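Local coordinates for protein prolyl 4-hydroxylase (Phytophthora capsici LT1534, PDB 6IUQ) that probably catalyses the 4-hydroxylation of proline residues as an iron(II)- and 2-oxoglutarate-dependent oxygenase built on a double-stranded beta-helix core, at residues G7-S12 / L53-W58; F13-E18 / H46-A51. All coordinates share one frame; numbering follows the deposited sequence.

Contact 1. Residues G7-S12 / L53-W58; sequences GVYKES and LEEMRW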
# COMPACT_ATOMS: atom_id res chain seq x y z
N GLY A 7 -18.80 -24.36 0.49
CA GLY A 7 -17.69 -25.20 0.06
C GLY A 7 -17.69 -25.56 -1.42
O GLY A 7 -16.92 -26.42 -1.86
N VAL A 8 -18.54 -24.90 -2.19
CA VAL A 8 -18.61 -25.18 -3.62
C VAL A 8 -18.22 -23.92 -4.37
O VAL A 8 -18.72 -22.83 -4.10
CB VAL A 8 -20.03 -25.64 -4.05
CG1 VAL A 8 -19.99 -26.17 -5.49
CG2 VAL A 8 -20.55 -26.72 -3.10
N TYR A 9 -17.30 -24.07 -5.32
CA TYR A 9 -16.72 -22.92 -6.00
C TYR A 9 -17.14 -22.91 -7.46
O TYR A 9 -17.27 -23.96 -8.08
CB TYR A 9 -15.19 -22.95 -5.87
CG TYR A 9 -14.73 -22.85 -4.43
CD1 TYR A 9 -14.57 -21.62 -3.81
CD2 TYR A 9 -14.48 -24.00 -3.68
CE1 TYR A 9 -14.17 -21.53 -2.49
CE2 TYR A 9 -14.09 -23.91 -2.35
CZ TYR A 9 -13.93 -22.67 -1.76
OH TYR A 9 -13.53 -22.57 -0.45
N LYS A 10 -17.34 -21.71 -8.00
CA LYS A 10 -17.80 -21.55 -9.37
C LYS A 10 -16.81 -22.08 -10.42
O LYS A 10 -17.18 -22.29 -11.58
CB LYS A 10 -18.09 -20.08 -9.66
CG LYS A 10 -19.56 -19.76 -9.83
CD LYS A 10 -20.01 -19.91 -11.28
CE LYS A 10 -19.44 -18.81 -12.17
NZ LYS A 10 -19.71 -19.05 -13.61
N GLU A 11 -15.57 -22.31 -10.00
CA GLU A 11 -14.52 -22.70 -10.94
C GLU A 11 -13.50 -23.59 -10.25
O GLU A 11 -13.22 -23.44 -9.07
CB GLU A 11 -13.85 -21.46 -11.52
CG GLU A 11 -12.60 -21.73 -12.33
CD GLU A 11 -12.02 -20.47 -12.94
OE1 GLU A 11 -10.80 -20.44 -13.25
OE2 GLU A 11 -12.81 -19.50 -13.10
N SER A 12 -12.94 -24.54 -10.98
CA SER A 12 -11.96 -25.42 -10.39
C SER A 12 -10.67 -24.63 -10.14
O SER A 12 -10.36 -23.71 -10.89
CB SER A 12 -11.71 -26.63 -11.30
OG SER A 12 -10.81 -26.30 -12.34
N LEU A 53 -12.22 -14.65 -3.75
CA LEU A 53 -13.28 -13.65 -3.94
C LEU A 53 -14.64 -14.21 -3.51
O LEU A 53 -15.40 -13.52 -2.84
CB LEU A 53 -13.34 -13.18 -5.41
CG LEU A 53 -14.48 -12.23 -5.84
CD1 LEU A 53 -14.49 -10.94 -5.01
CD2 LEU A 53 -14.43 -11.90 -7.34
N GLU A 54 -14.94 -15.44 -3.90
CA GLU A 54 -16.20 -16.08 -3.51
C GLU A 54 -16.34 -16.10 -1.99
O GLU A 54 -17.38 -15.72 -1.45
CB GLU A 54 -16.32 -17.49 -4.09
CG GLU A 54 -16.58 -17.50 -5.61
CD GLU A 54 -16.74 -18.91 -6.20
OE1 GLU A 54 -17.63 -19.65 -5.73
OE2 GLU A 54 -15.98 -19.25 -7.15
N GLU A 55 -15.28 -16.51 -1.29
CA GLU A 55 -15.32 -16.54 0.16
C GLU A 55 -15.52 -15.14 0.74
O GLU A 55 -16.23 -14.96 1.72
CB GLU A 55 -14.05 -17.18 0.72
CG GLU A 55 -13.97 -18.66 0.42
CD GLU A 55 -12.82 -19.37 1.10
OE1 GLU A 55 -11.96 -18.71 1.75
OE2 GLU A 55 -12.77 -20.61 0.98
N MSE A 56 -14.94 -14.13 0.10
CA MSE A 56 -15.11 -12.77 0.57
C MSE A 56 -16.54 -12.28 0.40
O MSE A 56 -17.07 -11.60 1.28
CB MSE A 56 -14.16 -11.82 -0.17
CG MSE A 56 -12.71 -12.05 0.20
SE MSE A 56 -11.54 -10.92 -0.86
CE MSE A 56 -12.17 -9.16 -0.27
N ARG A 57 -17.14 -12.59 -0.74
CA ARG A 57 -18.52 -12.22 -1.00
C ARG A 57 -19.45 -12.90 0.01
O ARG A 57 -20.42 -12.32 0.47
CB ARG A 57 -18.93 -12.59 -2.42
CG ARG A 57 -18.37 -11.69 -3.51
CD ARG A 57 -19.30 -11.75 -4.71
NE ARG A 57 -18.66 -11.46 -5.99
CZ ARG A 57 -18.51 -10.24 -6.51
NH1 ARG A 57 -18.94 -9.17 -5.85
NH2 ARG A 57 -17.93 -10.11 -7.71
N TRP A 58 -19.13 -14.15 0.35
CA TRP A 58 -19.90 -14.87 1.34
C TRP A 58 -19.84 -14.18 2.69
O TRP A 58 -20.85 -14.01 3.36
CB TRP A 58 -19.42 -16.30 1.46
CG TRP A 58 -20.25 -17.09 2.40
CD1 TRP A 58 -21.40 -17.77 2.10
CD2 TRP A 58 -20.03 -17.28 3.80
NE1 TRP A 58 -21.90 -18.38 3.23
CE2 TRP A 58 -21.08 -18.09 4.29
CE3 TRP A 58 -19.04 -16.85 4.69
CZ2 TRP A 58 -21.16 -18.48 5.61
CZ3 TRP A 58 -19.12 -17.23 6.01
CH2 TRP A 58 -20.18 -18.04 6.46
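In Tyr9, Glu54 and Glu55 alike CG lies beside the backbone N and anti to the carbonyl carbon (chi1 -73° in Glu54), and both glutamates run extended beyond CG, so two neighbouring carboxylates of one helix reach out to the loop 7-12. Glu54, whose CB points toward the loop, presents the syn side of its carboxylate to a single backbone amide: Lys10 N gives a bifurcated hydrogen bond, 2.9 Å to Glu54 OE2 and 3.1 Å to Glu54 OE1. Neither branch is straight, as expected of an N-H aimed between two oxygens. Glutamate suits the place because its chain is long enough to span the gap from helix to loop. Glu54 OE1 also rests 3.4 Å from Tyr9 CA.

Tyr9 reaches with its ring obliquely across to the next carboxylate, and its OH donates to Glu55 OE2 at 2.5 Å, a short bond. This oxygen uses its anti lone pair and lies in the plane of the ring, at its edge, with the carboxylate turned 40° from that plane. Glu55 OE2 also accepts from Glu109 N, and OE1 from Leu110 N, which satisfies the buried carboxylate and fixes its rotation. Glu55 thus ties the N-terminal segment and the start of helix 108-115 to helix 46-61, which itself packs through Leu53, Met56 and Arg57 on Tyr225 of strand 224-232 in the double-stranded beta-helix core.

Contact 2. Residues F13-E18 / H46-A51; sequences FTRDYE and HGWASA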
# COMPACT_ATOMS: atom_id res chain seq x y z
N PHE A 13 -9.95 -24.95 -9.07
CA PHE A 13 -8.72 -24.22 -8.78
C PHE A 13 -7.70 -25.06 -8.02
O PHE A 13 -8.02 -26.10 -7.47
CB PHE A 13 -9.02 -22.96 -7.98
CG PHE A 13 -9.43 -23.23 -6.56
CD1 PHE A 13 -10.74 -23.58 -6.26
CD2 PHE A 13 -8.50 -23.13 -5.53
CE1 PHE A 13 -11.11 -23.84 -4.95
CE2 PHE A 13 -8.87 -23.37 -4.21
CZ PHE A 13 -10.18 -23.73 -3.92
N THR A 14 -6.48 -24.56 -7.99
CA THR A 14 -5.41 -25.19 -7.23
C THR A 14 -4.83 -24.20 -6.23
O THR A 14 -4.38 -23.12 -6.61
CB THR A 14 -4.27 -25.68 -8.13
OG1 THR A 14 -4.81 -26.37 -9.26
CG2 THR A 14 -3.36 -26.61 -7.36
N ARG A 15 -4.86 -24.57 -4.95
CA ARG A 15 -4.13 -23.82 -3.95
C ARG A 15 -2.64 -24.01 -4.25
O ARG A 15 -2.03 -24.96 -3.78
CB ARG A 15 -4.48 -24.31 -2.55
CG ARG A 15 -3.87 -23.51 -1.43
CD ARG A 15 -4.24 -24.15 -0.11
NE ARG A 15 -5.69 -24.18 0.11
CZ ARG A 15 -6.27 -24.87 1.09
NH1 ARG A 15 -5.53 -25.60 1.92
NH2 ARG A 15 -7.59 -24.84 1.23
N ASP A 16 -2.08 -23.11 -5.06
CA ASP A 16 -0.75 -23.34 -5.64
C ASP A 16 0.35 -22.49 -5.00
O ASP A 16 0.77 -21.47 -5.56
CB ASP A 16 -0.79 -23.07 -7.16
CG ASP A 16 0.35 -23.78 -7.91
OD1 ASP A 16 1.33 -24.20 -7.25
OD2 ASP A 16 0.26 -23.92 -9.15
N TYR A 17 0.82 -22.95 -3.84
CA TYR A 17 1.83 -22.26 -3.05
C TYR A 17 3.13 -22.01 -3.78
O TYR A 17 3.75 -20.98 -3.59
CB TYR A 17 2.17 -23.06 -1.79
CG TYR A 17 1.06 -23.20 -0.78
CD1 TYR A 17 0.43 -22.09 -0.23
CD2 TYR A 17 0.68 -24.47 -0.32
CE1 TYR A 17 -0.56 -22.23 0.73
CE2 TYR A 17 -0.31 -24.62 0.64
CZ TYR A 17 -0.92 -23.49 1.16
OH TYR A 17 -1.90 -23.64 2.11
N GLU A 18 3.56 -22.98 -4.57
CA GLU A 18 4.80 -22.85 -5.32
C GLU A 18 4.72 -21.77 -6.40
O GLU A 18 5.67 -21.03 -6.61
CB GLU A 18 5.18 -24.20 -5.96
CG GLU A 18 6.22 -24.07 -7.06
CD GLU A 18 6.93 -25.38 -7.38
OE1 GLU A 18 6.43 -26.45 -6.95
OE2 GLU A 18 7.98 -25.32 -8.05
N HIS A 46 -6.25 -17.63 -11.99
CA HIS A 46 -7.63 -17.18 -12.03
C HIS A 46 -8.57 -17.97 -11.13
O HIS A 46 -9.46 -17.40 -10.49
CB HIS A 46 -8.15 -17.21 -13.47
CG HIS A 46 -9.52 -16.63 -13.61
ND1 HIS A 46 -10.66 -17.39 -13.56
CD2 HIS A 46 -9.93 -15.34 -13.74
CE1 HIS A 46 -11.72 -16.61 -13.68
NE2 HIS A 46 -11.30 -15.36 -13.79
N GLY A 47 -8.39 -19.29 -11.09
CA GLY A 47 -9.26 -20.12 -10.27
C GLY A 47 -9.10 -19.78 -8.81
O GLY A 47 -10.07 -19.52 -8.10
N TRP A 48 -7.85 -19.74 -8.36
CA TRP A 48 -7.52 -19.49 -6.96
C TRP A 48 -7.98 -18.09 -6.52
O TRP A 48 -8.63 -17.95 -5.49
CB TRP A 48 -6.02 -19.70 -6.74
CG TRP A 48 -5.57 -19.76 -5.30
CD1 TRP A 48 -6.36 -19.81 -4.18
CD2 TRP A 48 -4.21 -19.76 -4.84
NE1 TRP A 48 -5.57 -19.84 -3.05
CE2 TRP A 48 -4.25 -19.80 -3.43
CE3 TRP A 48 -2.97 -19.72 -5.48
CZ2 TRP A 48 -3.09 -19.82 -2.65
CZ3 TRP A 48 -1.83 -19.72 -4.71
CH2 TRP A 48 -1.90 -19.77 -3.31
N ALA A 49 -7.66 -17.07 -7.31
CA ALA A 49 -8.20 -15.73 -7.07
C ALA A 49 -9.73 -15.69 -7.01
O ALA A 49 -10.31 -15.01 -6.16
CB ALA A 49 -7.70 -14.75 -8.12
N SER A 50 -10.39 -16.41 -7.91
CA SER A 50 -11.86 -16.49 -7.88
C SER A 50 -12.39 -17.12 -6.59
O SER A 50 -13.39 -16.65 -6.02
CB SER A 50 -12.39 -17.30 -9.07
OG SER A 50 -12.22 -16.60 -10.28
N ALA A 51 -11.76 -18.20 -6.17
CA ALA A 51 -12.10 -18.87 -4.92
C ALA A 51 -12.03 -17.92 -3.71
O ALA A 51 -12.93 -17.92 -2.88
CB ALA A 51 -11.19 -20.05 -4.71
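His46 O is gripped by two donors of one residue: Ser50 N, through the regular helix bond, and Ser50 OG, at 2.9 Å from His46 O. The Ser50 side chain folds back on its own helix, so its hydroxyl reaches the carbonyl from above its plane, off the lone pairs, and this buried OH is satisfied. Across the contact itself no hydrogen bond forms, and the segments meet through aromatic rings.

Phe13 CG stands between the backbone N and the carbonyl carbon (chi1 72°), the crowded position, which lays the ring along the helix. Ala51 CB sits over the ring centre, a CH-pi contact 3.7 Å from the Phe13 centroid and only 8° off the normal; a methyl is small enough to let the ring lie this close. Phe13 CB meanwhile touches Gly47 C at 3.3 Å. Glycine is needed there, since a side chain at Gly47 would run into Phe13 CB.

Trp48, with CG anti to the backbone N (chi1 -168°), lays one face of its indole against the loop backbone of residues 14-16. Arg15 CA lies over the five-membered ring of Trp48, 4.2 Å from its centroid; Asp16 N lies over the same face of the indole, above the six-membered ring toward its rim, and Thr14 O approaches obliquely. Asp16 O comes to 3.2 Å from Trp48 CZ3. The Arg15 chain runs on to a salt bridge with Glu109 of helix 108-115. This is plain packing of the segment leading into helix 17-23, N-capped by Asp16, on the first turns of helix 46-61. With no hydrogen bond across it, the contact probably rests on dispersion and shape, the peptide groups of residues 14-16 lying on or beside the indole.

In the fold
Both contacts fasten the N-terminal run of the chain to helix 46-61, contact 2 on its first turns and contact 1 further along, with their centres 11 Å apart. Contact 1 is a surface contact held by carboxylates; contact 2 is partly buried, larger in area and without hydrogen bonds across it, built of rings packed on a methyl and on backbone. They join where Glu11 OE1 lies 3.1 Å from His46 ND1, a probable hydrogen bond, and where Tyr9 packs on Ala51 and meets the Phe13 ring edge-to-face. Helix 108-115 backs both, Glu109 taking part in each. Both are peripheral, their centres about 25 Å (contact 1) and about 23 Å (contact 2) from the centre of the chain.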